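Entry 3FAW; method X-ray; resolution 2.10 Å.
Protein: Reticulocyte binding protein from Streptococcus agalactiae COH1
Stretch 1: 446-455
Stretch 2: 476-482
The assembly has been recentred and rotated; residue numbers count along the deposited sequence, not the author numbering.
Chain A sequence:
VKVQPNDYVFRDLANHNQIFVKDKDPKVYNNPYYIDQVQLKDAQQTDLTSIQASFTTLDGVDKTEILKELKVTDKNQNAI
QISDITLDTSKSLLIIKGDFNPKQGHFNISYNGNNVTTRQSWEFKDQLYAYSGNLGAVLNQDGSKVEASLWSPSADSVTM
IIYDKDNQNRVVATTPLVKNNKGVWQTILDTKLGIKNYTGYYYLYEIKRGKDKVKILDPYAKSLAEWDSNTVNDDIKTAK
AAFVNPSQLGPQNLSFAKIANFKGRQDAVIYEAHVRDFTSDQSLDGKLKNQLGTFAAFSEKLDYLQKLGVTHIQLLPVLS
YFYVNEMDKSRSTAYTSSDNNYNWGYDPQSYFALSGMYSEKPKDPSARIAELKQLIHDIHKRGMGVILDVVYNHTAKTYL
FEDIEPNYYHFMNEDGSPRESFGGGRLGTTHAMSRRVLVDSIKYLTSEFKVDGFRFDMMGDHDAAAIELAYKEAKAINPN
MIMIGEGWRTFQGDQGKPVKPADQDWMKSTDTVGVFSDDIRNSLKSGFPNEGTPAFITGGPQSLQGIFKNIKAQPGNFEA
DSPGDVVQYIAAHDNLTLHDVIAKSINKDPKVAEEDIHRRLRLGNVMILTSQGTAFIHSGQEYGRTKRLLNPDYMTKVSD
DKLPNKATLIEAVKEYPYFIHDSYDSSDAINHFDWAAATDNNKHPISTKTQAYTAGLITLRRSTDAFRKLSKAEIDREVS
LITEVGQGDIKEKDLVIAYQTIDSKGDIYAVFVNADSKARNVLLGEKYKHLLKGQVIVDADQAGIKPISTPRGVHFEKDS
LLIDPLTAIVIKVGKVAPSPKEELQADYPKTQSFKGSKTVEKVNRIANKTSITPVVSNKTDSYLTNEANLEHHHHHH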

# COMPACT_ATOMS: atom_id res chain seq x y z
N THR A 446 11.87 -5.01 7.92
CA THR A 446 11.87 -6.48 7.97
C THR A 446 12.69 -7.00 9.15
O THR A 446 12.19 -7.76 9.97
N SER A 447 13.96 -6.59 9.22
CA SER A 447 14.89 -7.14 10.21
C SER A 447 14.67 -6.59 11.62
O SER A 447 14.83 -7.33 12.60
N GLU A 448 14.29 -5.32 11.74
CA GLU A 448 14.10 -4.68 13.05
C GLU A 448 12.75 -5.05 13.68
O GLU A 448 12.70 -5.43 14.85
N PHE A 449 11.67 -4.91 12.91
CA PHE A 449 10.32 -5.19 13.42
C PHE A 449 9.82 -6.62 13.13
O PHE A 449 8.72 -6.99 13.55
N LYS A 450 10.64 -7.42 12.45
CA LYS A 450 10.31 -8.80 12.06
C LYS A 450 9.01 -8.89 11.26
O LYS A 450 8.14 -9.73 11.53
N VAL A 451 8.89 -8.02 10.26
CA VAL A 451 7.70 -7.94 9.42
C VAL A 451 7.67 -9.12 8.44
O VAL A 451 8.70 -9.54 7.92
N ASP A 452 6.47 -9.66 8.22
CA ASP A 452 6.32 -10.89 7.44
C ASP A 452 5.93 -10.64 5.99
O ASP A 452 5.92 -11.56 5.18
N GLY A 453 5.61 -9.39 5.66
CA GLY A 453 5.25 -9.03 4.30
C GLY A 453 5.01 -7.54 4.13
O GLY A 453 4.97 -6.81 5.12
N PHE A 454 4.86 -7.11 2.88
CA PHE A 454 4.63 -5.71 2.56
C PHE A 454 3.58 -5.56 1.46
O PHE A 454 3.52 -6.39 0.54
N ARG A 455 2.77 -4.51 1.55
CA ARG A 455 1.83 -4.12 0.49
C ARG A 455 2.24 -2.77 -0.09
O ARG A 455 2.31 -1.79 0.64
N ALA A 476 15.85 -12.52 1.56
CA ALA A 476 17.14 -12.98 2.11
C ALA A 476 17.16 -12.92 3.63
O ALA A 476 17.74 -13.79 4.28
N ILE A 477 16.53 -11.90 4.21
CA ILE A 477 16.41 -11.78 5.67
C ILE A 477 15.38 -12.77 6.20
O ILE A 477 15.65 -13.51 7.16
N ASN A 478 14.20 -12.77 5.58
CA ASN A 478 13.05 -13.60 5.97
C ASN A 478 12.61 -14.49 4.81
O ASN A 478 11.87 -14.04 3.93
N PRO A 479 13.03 -15.77 4.80
CA PRO A 479 12.68 -16.74 3.76
C PRO A 479 11.18 -16.89 3.47
O PRO A 479 10.82 -17.28 2.36
N ASN A 480 10.33 -16.61 4.46
CA ASN A 480 8.87 -16.70 4.29
C ASN A 480 8.21 -15.39 3.83
O ASN A 480 6.98 -15.30 3.78
N MET A 481 9.02 -14.39 3.50
CA MET A 481 8.53 -13.08 3.05
C MET A 481 7.52 -13.19 1.92
O MET A 481 7.71 -13.96 0.97
N ILE A 482 6.43 -12.43 2.02
CA ILE A 482 5.51 -12.27 0.89
C ILE A 482 5.28 -10.80 0.61
O ILE A 482 5.29 -9.97 1.52

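Where a helix gives way to a strand, a single flexible side chain can touch both elements, and M481, in the contact between residues 446-455 and 476-482, illustrates the principle. M481 contributes the most covered surface. Its CA-to-CB bond points sideways, but with a t, p, p rotamer the end of the chain comes nearer the first stretch. There M481 CE lies 3.6 Å from T446 CG2 and also 3.6 Å from V451 O, while M481 SD sits 3.7 Å from G453 CA. The same sulfur meets the F454 ring at its edge, with M481 SD 3.8 Å from F454 CD2; F454, in the m rotamer with chi2 near -87°, also points sideways at CB and brings its ring closer.

The helical side of the corner belongs to I477 and T446, whose CA-to-CB bonds both point toward the opposing stretch. I477 (m, t) sets its CG2 4.0 Å from T446 CG2 and 4.0 Å from S447 CB. T446, an m rotamer, turns its methyl into this pocket, so CG2 touches I477 and M481 at once, while OG1 is satisfied elsewhere in the structure.

Polar groups border this apolar patch. N478, whose CA-to-CB bond points toward the first stretch, is in the t rotamer and makes a weak hydrogen bond from N478 ND2 to V451 O at 3.4 Å. The CA-to-CB bond of D452 points away, m at chi1, and a water links it to N478: the water oxygen donates to D452 OD1 at 2.8 Å and accepts from N478 ND2 at 2.8 Å. A second water oxygen donates to D452 O (2.5 Å) and N480 O (2.7 Å), joining the backbones. Beyond, G453 and I482 pair in a parallel bridge, with F454 N donating to I482 O at 3.2 Å. Glycine suits this tight approach: an ideal CB on G453 would lie 2.7 Å from I482 O, a clash.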

# COMPACT_ATOMS: atom_id res chain seq x y z
CB THR A 446 12.44 -7.12 6.68
OG1 THR A 446 11.71 -6.64 5.54
CG2 THR A 446 12.33 -8.63 6.74
CB SER A 447 16.34 -6.92 9.76
OG SER A 447 16.65 -5.54 9.69
CB GLU A 448 14.23 -3.16 12.95
CG GLU A 448 14.36 -2.45 14.29
CD GLU A 448 15.52 -2.96 15.12
OE1 GLU A 448 16.63 -3.09 14.57
OE2 GLU A 448 15.33 -3.25 16.32
CB PHE A 449 9.33 -4.14 12.90
CG PHE A 449 9.58 -2.76 13.45
CD1 PHE A 449 9.02 -2.37 14.66
CD2 PHE A 449 10.37 -1.84 12.76
CE1 PHE A 449 9.25 -1.09 15.17
CE2 PHE A 449 10.60 -0.57 13.26
CZ PHE A 449 10.04 -0.19 14.47
CB LYS A 450 10.28 -9.74 13.27
CG LYS A 450 11.55 -9.74 14.10
CD LYS A 450 12.78 -10.17 13.31
CE LYS A 450 14.02 -10.21 14.21
NZ LYS A 450 15.27 -9.96 13.45
CB VAL A 451 7.65 -6.59 8.67
CG1 VAL A 451 6.52 -6.56 7.66
CG2 VAL A 451 7.51 -5.45 9.66
CB ASP A 452 5.29 -11.78 8.12
CG ASP A 452 5.64 -12.06 9.56
OD1 ASP A 452 6.60 -12.82 9.80
OD2 ASP A 452 4.97 -11.49 10.45
CB PHE A 454 5.94 -5.04 2.09
CG PHE A 454 6.98 -4.96 3.17
CD1 PHE A 454 7.00 -3.88 4.05
CD2 PHE A 454 7.94 -5.96 3.30
CE1 PHE A 454 7.97 -3.80 5.05
CE2 PHE A 454 8.89 -5.89 4.30
CZ PHE A 454 8.91 -4.81 5.17
CB ARG A 455 0.38 -4.03 0.99
CG ARG A 455 -0.63 -3.99 -0.16
CD ARG A 455 -1.77 -2.99 -0.02
NE ARG A 455 -1.35 -1.60 -0.10
CZ ARG A 455 -2.10 -0.59 -0.55
NH1 ARG A 455 -3.34 -0.77 -1.00
NH2 ARG A 455 -1.60 0.63 -0.56
CB ALA A 476 18.29 -12.18 1.52
CB ILE A 477 16.01 -10.36 6.10
CG1 ILE A 477 17.06 -9.33 5.67
CG2 ILE A 477 15.81 -10.29 7.62
CD1 ILE A 477 16.59 -7.89 5.77
CB ASN A 478 11.89 -12.68 6.41
CG ASN A 478 10.63 -13.44 6.78
OD1 ASN A 478 10.61 -14.68 6.84
ND2 ASN A 478 9.55 -12.70 7.01
CB PRO A 479 13.23 -18.06 4.31
CG PRO A 479 14.33 -17.68 5.20
CD PRO A 479 13.90 -16.38 5.83
CB ASN A 480 8.23 -17.17 5.60
CG ASN A 480 8.57 -18.62 5.94
OD1 ASN A 480 8.68 -18.98 7.12
ND2 ASN A 480 8.72 -19.45 4.92
CB MET A 481 9.73 -12.23 2.60
CG MET A 481 9.40 -10.89 1.93
SD MET A 481 8.64 -9.69 3.04
CE MET A 481 9.74 -9.75 4.46
CB ILE A 482 4.17 -13.02 1.10
CG1 ILE A 482 3.38 -12.47 2.29
CG2 ILE A 482 4.42 -14.52 1.27
CD1 ILE A 482 1.96 -13.02 2.37
O HOH W 1 5.19 -13.99 5.36
O HOH W 2 7.51 -14.48 7.74